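GTPase activator-like protein (Chaetomium thermophilum, PDB 6SSH) probably stimulates GTP hydrolysis by a small GTPase, the piece in this crystal being the TSC2-type GAP domain of a longer protein. Local coordinates at residues Q14-G26 and M82-K96. Sequence-based numbering, arbitrary orientation.
With EDO (1,2-ethanediol), chain D; EDO (1,2-ethanediol), chain F.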
loop_
_atom_site.group_PDB
_atom_site.type_symbol
_atom_site.label_atom_id
_atom_site.label_comp_id
_atom_site.label_asym_id
_atom_site.label_seq_id
_atom_site.Cartn_x
_atom_site.Cartn_y
_atom_site.Cartn_z
ATOM N N GLN A 14 -12.076 -11.259 -3.983
ATOM C CA GLN A 14 -12.439 -9.913 -4.402
ATOM C C GLN A 14 -11.817 -9.508 -5.712
ATOM O O GLN A 14 -10.687 -9.957 -6.033
ATOM C CB GLN A 14 -12.012 -8.885 -3.330
ATOM C CG GLN A 14 -12.737 -9.057 -2.013
ATOM C CD GLN A 14 -12.336 -8.033 -0.971
ATOM O OE1 GLN A 14 -11.209 -7.530 -0.903
ATOM N NE2 GLN A 14 -13.331 -7.649 -0.189
ATOM N N THR A 15 -12.568 -8.729 -6.491
ATOM C CA THR A 15 -12.180 -8.335 -7.825
ATOM C C THR A 15 -12.372 -6.864 -8.105
ATOM O O THR A 15 -11.770 -6.353 -9.041
ATOM C CB THR A 15 -12.962 -9.133 -8.897
ATOM O OG1 THR A 15 -14.340 -8.902 -8.735
ATOM C CG2 THR A 15 -12.669 -10.638 -8.790
ATOM N N HIS A 16 -13.201 -6.181 -7.294
ATOM C CA HIS A 16 -13.649 -4.814 -7.629
ATOM C C HIS A 16 -13.239 -3.828 -6.568
ATOM O O HIS A 16 -13.226 -4.139 -5.385
ATOM C CB HIS A 16 -15.190 -4.778 -7.771
ATOM C CG HIS A 16 -15.739 -3.487 -8.306
ATOM N ND1 HIS A 16 -16.015 -2.380 -7.517
ATOM C CD2 HIS A 16 -16.142 -3.157 -9.559
ATOM C CE1 HIS A 16 -16.512 -1.413 -8.270
ATOM N NE2 HIS A 16 -16.620 -1.866 -9.514
ATOM N N GLU A 17 -12.898 -2.619 -6.999
ATOM C CA GLU A 17 -12.415 -1.582 -6.087
ATOM C C GLU A 17 -13.303 -1.374 -4.871
ATOM O O GLU A 17 -12.773 -1.236 -3.767
ATOM C CB GLU A 17 -12.350 -0.294 -6.885
ATOM C CG GLU A 17 -12.366 1.024 -6.209
ATOM C CD GLU A 17 -12.092 2.070 -7.320
ATOM O OE1 GLU A 17 -12.902 2.287 -8.265
ATOM O OE2 GLU A 17 -10.999 2.494 -7.290
ATOM N N THR A 18 -14.605 -1.251 -5.034
ATOM C CA THR A 18 -15.455 -0.813 -3.945
ATOM C C THR A 18 -15.422 -1.818 -2.801
ATOM O O THR A 18 -15.235 -1.463 -1.644
ATOM C CB THR A 18 -16.877 -0.524 -4.477
ATOM O OG1 THR A 18 -16.754 0.330 -5.626
ATOM C CG2 THR A 18 -17.721 0.165 -3.443
ATOM N N GLU A 19 -15.562 -3.100 -3.122
ATOM C CA GLU A 19 -15.519 -4.104 -2.064
ATOM C C GLU A 19 -14.145 -4.213 -1.384
ATOM O O GLU A 19 -14.003 -4.506 -0.167
ATOM C CB GLU A 19 -15.998 -5.446 -2.608
ATOM C CG GLU A 19 -15.024 -6.056 -3.625
ATOM C CD GLU A 19 -15.534 -7.323 -4.305
ATOM O OE1 GLU A 19 -16.496 -7.943 -3.768
ATOM O OE2 GLU A 19 -14.928 -7.667 -5.356
ATOM N N ILE A 20 -13.089 -4.010 -2.168
ATOM C CA ILE A 20 -11.735 -4.044 -1.599
ATOM C C ILE A 20 -11.498 -2.881 -0.610
ATOM O O ILE A 20 -10.977 -3.048 0.482
ATOM C CB ILE A 20 -10.692 -3.995 -2.770
ATOM C CG1 ILE A 20 -10.715 -5.309 -3.592
ATOM C CG2 ILE A 20 -9.281 -3.712 -2.249
ATOM C CD1 ILE A 20 -10.024 -5.156 -4.929
ATOM N N LEU A 21 -11.965 -1.693 -0.996
ATOM C CA LEU A 21 -11.751 -0.536 -0.131
ATOM C C LEU A 21 -12.529 -0.717 1.157
ATOM O O LEU A 21 -12.102 -0.171 2.178
ATOM C CB LEU A 21 -12.186 0.734 -0.856
ATOM C CG LEU A 21 -11.305 1.170 -2.049
ATOM C CD1 LEU A 21 -11.935 2.389 -2.739
ATOM C CD2 LEU A 21 -9.878 1.470 -1.631
ATOM N N ALA A 22 -13.621 -1.417 1.145
ATOM C CA ALA A 22 -14.423 -1.609 2.352
ATOM C C ALA A 22 -13.687 -2.411 3.430
ATOM O O ALA A 22 -14.090 -2.393 4.593
ATOM C CB ALA A 22 -15.744 -2.250 2.021
ATOM N N ASN A 23 -12.663 -3.185 3.075
ATOM C CA ASN A 23 -11.995 -4.015 4.053
ATOM C C ASN A 23 -11.434 -3.189 5.199
ATOM O O ASN A 23 -10.906 -2.105 4.984
ATOM C CB ASN A 23 -10.837 -4.800 3.415
ATOM C CG ASN A 23 -11.290 -5.744 2.336
ATOM O OD1 ASN A 23 -12.395 -6.262 2.347
ATOM N ND2 ASN A 23 -10.400 -6.049 1.410
ATOM N N THR A 24 -11.570 -3.741 6.422
ATOM C CA THR A 24 -11.044 -3.080 7.605
ATOM C C THR A 24 -10.023 -3.894 8.377
ATOM O O THR A 24 -9.623 -3.530 9.468
ATOM C CB THR A 24 -12.089 -2.680 8.580
ATOM O OG1 THR A 24 -12.789 -3.841 8.902
ATOM C CG2 THR A 24 -13.028 -1.582 7.957
ATOM N N MET A 25 -9.551 -4.969 7.767
ATOM C CA MET A 25 -8.435 -5.741 8.313
ATOM C C MET A 25 -7.960 -6.655 7.212
ATOM O O MET A 25 -8.619 -6.875 6.205
ATOM C CB MET A 25 -8.912 -6.496 9.521
ATOM C CG MET A 25 -9.849 -7.526 9.161
ATOM S SD MET A 25 -10.396 -8.528 10.593
ATOM C CE MET A 25 -8.866 -8.695 11.528
ATOM N N GLY A 26 -6.764 -7.176 7.418
ATOM C CA GLY A 26 -6.145 -8.142 6.542
ATOM C C GLY A 26 -5.735 -9.407 7.294
ATOM O O GLY A 26 -6.178 -9.686 8.412
ATOM N N MET A 82 -8.566 2.715 7.674
ATOM C CA MET A 82 -9.581 3.746 7.476
ATOM C C MET A 82 -10.947 3.164 7.762
ATOM O O MET A 82 -11.236 2.047 7.360
ATOM C CB MET A 82 -9.522 4.283 6.053
ATOM C CG MET A 82 -8.156 4.860 5.666
ATOM S SD MET A 82 -8.123 5.208 3.910
ATOM C CE MET A 82 -6.356 5.624 3.676
ATOM N N PRO A 83 -11.825 3.924 8.444
ATOM C CA PRO A 83 -13.149 3.373 8.780
ATOM C C PRO A 83 -14.003 3.164 7.534
ATOM O O PRO A 83 -13.923 3.888 6.561
ATOM C CB PRO A 83 -13.770 4.449 9.692
ATOM C CG PRO A 83 -12.966 5.629 9.504
ATOM C CD PRO A 83 -11.629 5.310 8.944
ATOM N N THR A 84 -14.816 2.105 7.634
ATOM C CA THR A 84 -15.825 1.823 6.620
ATOM C C THR A 84 -17.197 2.059 7.212
ATOM O O THR A 84 -17.515 1.530 8.294
ATOM C CB THR A 84 -15.711 0.361 6.193
ATOM O OG1 THR A 84 -14.427 0.138 5.577
ATOM C CG2 THR A 84 -16.768 -0.060 5.239
ATOM N N ASN A 85 -17.998 2.817 6.499
ATOM C CA ASN A 85 -19.412 2.947 6.840
ATOM C C ASN A 85 -20.170 3.028 5.521
ATOM O O ASN A 85 -20.111 4.039 4.842
ATOM C CB ASN A 85 -19.690 4.181 7.736
ATOM C CG ASN A 85 -21.145 4.303 8.095
ATOM O OD1 ASN A 85 -22.037 3.998 7.315
ATOM N ND2 ASN A 85 -21.394 4.673 9.348
ATOM N N LEU A 86 -20.794 1.904 5.147
ATOM C CA LEU A 86 -21.403 1.807 3.807
ATOM C C LEU A 86 -22.758 2.472 3.687
ATOM O O LEU A 86 -23.263 2.621 2.577
ATOM C CB LEU A 86 -21.419 0.347 3.354
ATOM C CG LEU A 86 -20.025 -0.315 3.312
ATOM C CD1 LEU A 86 -20.243 -1.837 2.926
ATOM C CD2 LEU A 86 -19.125 0.374 2.401
ATOM N N GLU A 87 -23.357 2.821 4.819
ATOM C CA GLU A 87 -24.510 3.734 4.769
ATOM C C GLU A 87 -24.115 5.150 4.406
ATOM O O GLU A 87 -24.754 5.757 3.532
ATOM C CB GLU A 87 -25.235 3.689 6.100
ATOM C CG GLU A 87 -26.111 2.485 6.307
ATOM C CD GLU A 87 -27.344 2.423 5.385
ATOM O OE1 GLU A 87 -27.735 3.487 4.797
ATOM O OE2 GLU A 87 -28.025 1.375 5.320
ATOM N N HIS A 88 -23.066 5.663 5.034
ATOM C CA HIS A 88 -22.642 7.039 4.831
ATOM C C HIS A 88 -21.838 7.153 3.530
ATOM O O HIS A 88 -21.847 8.184 2.885
ATOM C CB HIS A 88 -21.714 7.537 5.946
ATOM C CG HIS A 88 -22.374 7.647 7.276
ATOM N ND1 HIS A 88 -21.724 8.105 8.403
ATOM C CD2 HIS A 88 -23.636 7.391 7.645
ATOM C CE1 HIS A 88 -22.562 8.079 9.425
ATOM N NE2 HIS A 88 -23.739 7.665 8.992
ATOM N N ASP A 89 -21.036 6.137 3.204
ATOM C CA ASP A 89 -20.054 6.250 2.136
ATOM C C ASP A 89 -19.981 4.880 1.466
ATOM O O ASP A 89 -18.936 4.173 1.592
ATOM C CB ASP A 89 -18.700 6.708 2.707
ATOM C CG ASP A 89 -17.666 6.983 1.609
ATOM O OD1 ASP A 89 -18.015 6.958 0.409
ATOM O OD2 ASP A 89 -16.469 7.190 1.964
ATOM N N PRO A 90 -21.022 4.471 0.782
ATOM C CA PRO A 90 -21.038 3.126 0.155
ATOM C C PRO A 90 -19.923 2.906 -0.867
ATOM O O PRO A 90 -19.507 1.756 -1.035
ATOM C CB PRO A 90 -22.397 3.083 -0.560
ATOM C CG PRO A 90 -22.808 4.557 -0.710
ATOM C CD PRO A 90 -22.289 5.184 0.555
ATOM N N GLN A 91 -19.456 3.930 -1.559
ATOM C CA GLN A 91 -18.393 3.795 -2.544
ATOM C C GLN A 91 -17.001 3.961 -1.939
ATOM O O GLN A 91 -15.976 3.846 -2.643
ATOM C CB GLN A 91 -18.568 4.785 -3.686
ATOM C CG GLN A 91 -19.784 4.519 -4.542
ATOM C CD GLN A 91 -19.646 3.273 -5.367
ATOM O OE1 GLN A 91 -18.767 3.182 -6.222
ATOM N NE2 GLN A 91 -20.506 2.306 -5.123
ATOM N N CYS A 92 -16.924 4.160 -0.633
ATOM C CA CYS A 92 -15.654 4.391 0.073
ATOM C C CYS A 92 -14.873 5.515 -0.560
ATOM O O CYS A 92 -13.635 5.399 -0.732
ATOM C CB CYS A 92 -14.820 3.114 0.162
ATOM S SG CYS A 92 -15.670 1.725 0.976
ATOM N N ILE A 93 -15.543 6.585 -0.960
ATOM C CA ILE A 93 -14.843 7.702 -1.594
ATOM C C ILE A 93 -13.848 8.308 -0.612
ATOM O O ILE A 93 -12.831 8.881 -1.061
ATOM C CB ILE A 93 -15.780 8.787 -2.164
ATOM C CG1 ILE A 93 -16.436 9.573 -1.073
ATOM C CG2 ILE A 93 -16.773 8.154 -3.150
ATOM C CD1 ILE A 93 -17.317 10.715 -1.633
ATOM N N MET A 94 -14.076 8.251 0.691
ATOM C CA MET A 94 -13.125 8.823 1.625
ATOM C C MET A 94 -11.790 8.038 1.619
ATOM O O MET A 94 -10.753 8.603 1.931
ATOM C CB MET A 94 -13.729 8.997 3.004
ATOM C CG MET A 94 -14.894 9.957 3.058
ATOM S SD MET A 94 -14.424 11.603 2.513
ATOM C CE MET A 94 -15.912 12.403 2.886
ATOM N N LYS A 95 -11.825 6.747 1.267
ATOM C CA LYS A 95 -10.571 5.984 1.102
ATOM C C LYS A 95 -10.015 6.191 -0.289
ATOM O O LYS A 95 -8.790 6.364 -0.438
ATOM C CB LYS A 95 -10.810 4.512 1.318
ATOM C CG LYS A 95 -11.464 4.194 2.665
ATOM C CD LYS A 95 -11.282 2.733 3.049
ATOM C CE LYS A 95 -12.172 2.293 4.224
ATOM N NZ LYS A 95 -11.814 0.950 4.737
ATOM N N LYS A 96 -10.838 6.195 -1.316
ATOM C CA LYS A 96 -10.392 6.361 -2.705
ATOM C C LYS A 96 -9.669 7.654 -2.895
ATOM O O LYS A 96 -8.738 7.753 -3.734
ATOM C CB LYS A 96 -11.547 6.189 -3.701
ATOM C CG LYS A 96 -11.260 6.258 -5.151
ATOM C CD LYS A 96 -10.260 5.211 -5.628
ATOM C CE LYS A 96 -9.827 5.368 -7.078
ATOM N NZ LYS A 96 -10.905 5.089 -8.032
HETATM C C1 EDO D . -7.901 -9.225 -8.022
HETATM O O1 EDO D . -9.088 -9.969 -8.262
HETATM C C2 EDO D . -8.239 -7.793 -8.339
HETATM O O2 EDO D . -7.235 -7.236 -9.156
HETATM C C1 EDO F . -18.869 10.418 7.506
HETATM O O1 EDO F . -18.821 9.023 7.863
HETATM C C2 EDO F . -17.475 11.058 7.526
HETATM O O2 EDO F . -16.772 10.754 8.751
HETATM O O HOH W 1 -17.866 -0.784 -0.482
#
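K95 reaches from the first turn of helix 93-99 to the backbone carbonyl of L21. Its CB lies 4.3 Å from L21 CD2. The chain then runs extended, with CD and CE passing close by the carbonyl oxygen of L21, and the ammonium group arrives almost head-on to that C=O: NZ to L21 O is 2.8 Å, at a C=O...N angle of 165°. The same NZ is also within hydrogen-bonding distance of M82 O, from above its carbonyl plane, of T84 OG1 and, beyond the two segments, of T79 O; its three hydrogens must be shared among these four acceptors, so several oxygens satisfy the buried ammonium group. T84 OG1 passes the link on, donating to A22 O over 2.7 Å from well above the carbonyl plane, while T24 CG2 lies against that hydroxyl.

Between this polar cluster and the E17–K96 pair, L21 CB meets C92 CB at 3.7 Å, and L21 CD1 rests on K96 CB. In the conformer modelled here, K96 turns at chi2 and chi4 to cross E17 at about a right angle; NZ meets E17 OE2 at 2.7 Å from above the carboxylate plane, a salt bridge, and P121 O takes a second bond from NZ. At the outer end one water bridges T18 O and P90 O.

The contact thus joins the short helix 17-21, whose I20 packs on strand 2-10, to the N-terminal end of helix 93-99 and the loop leading into it.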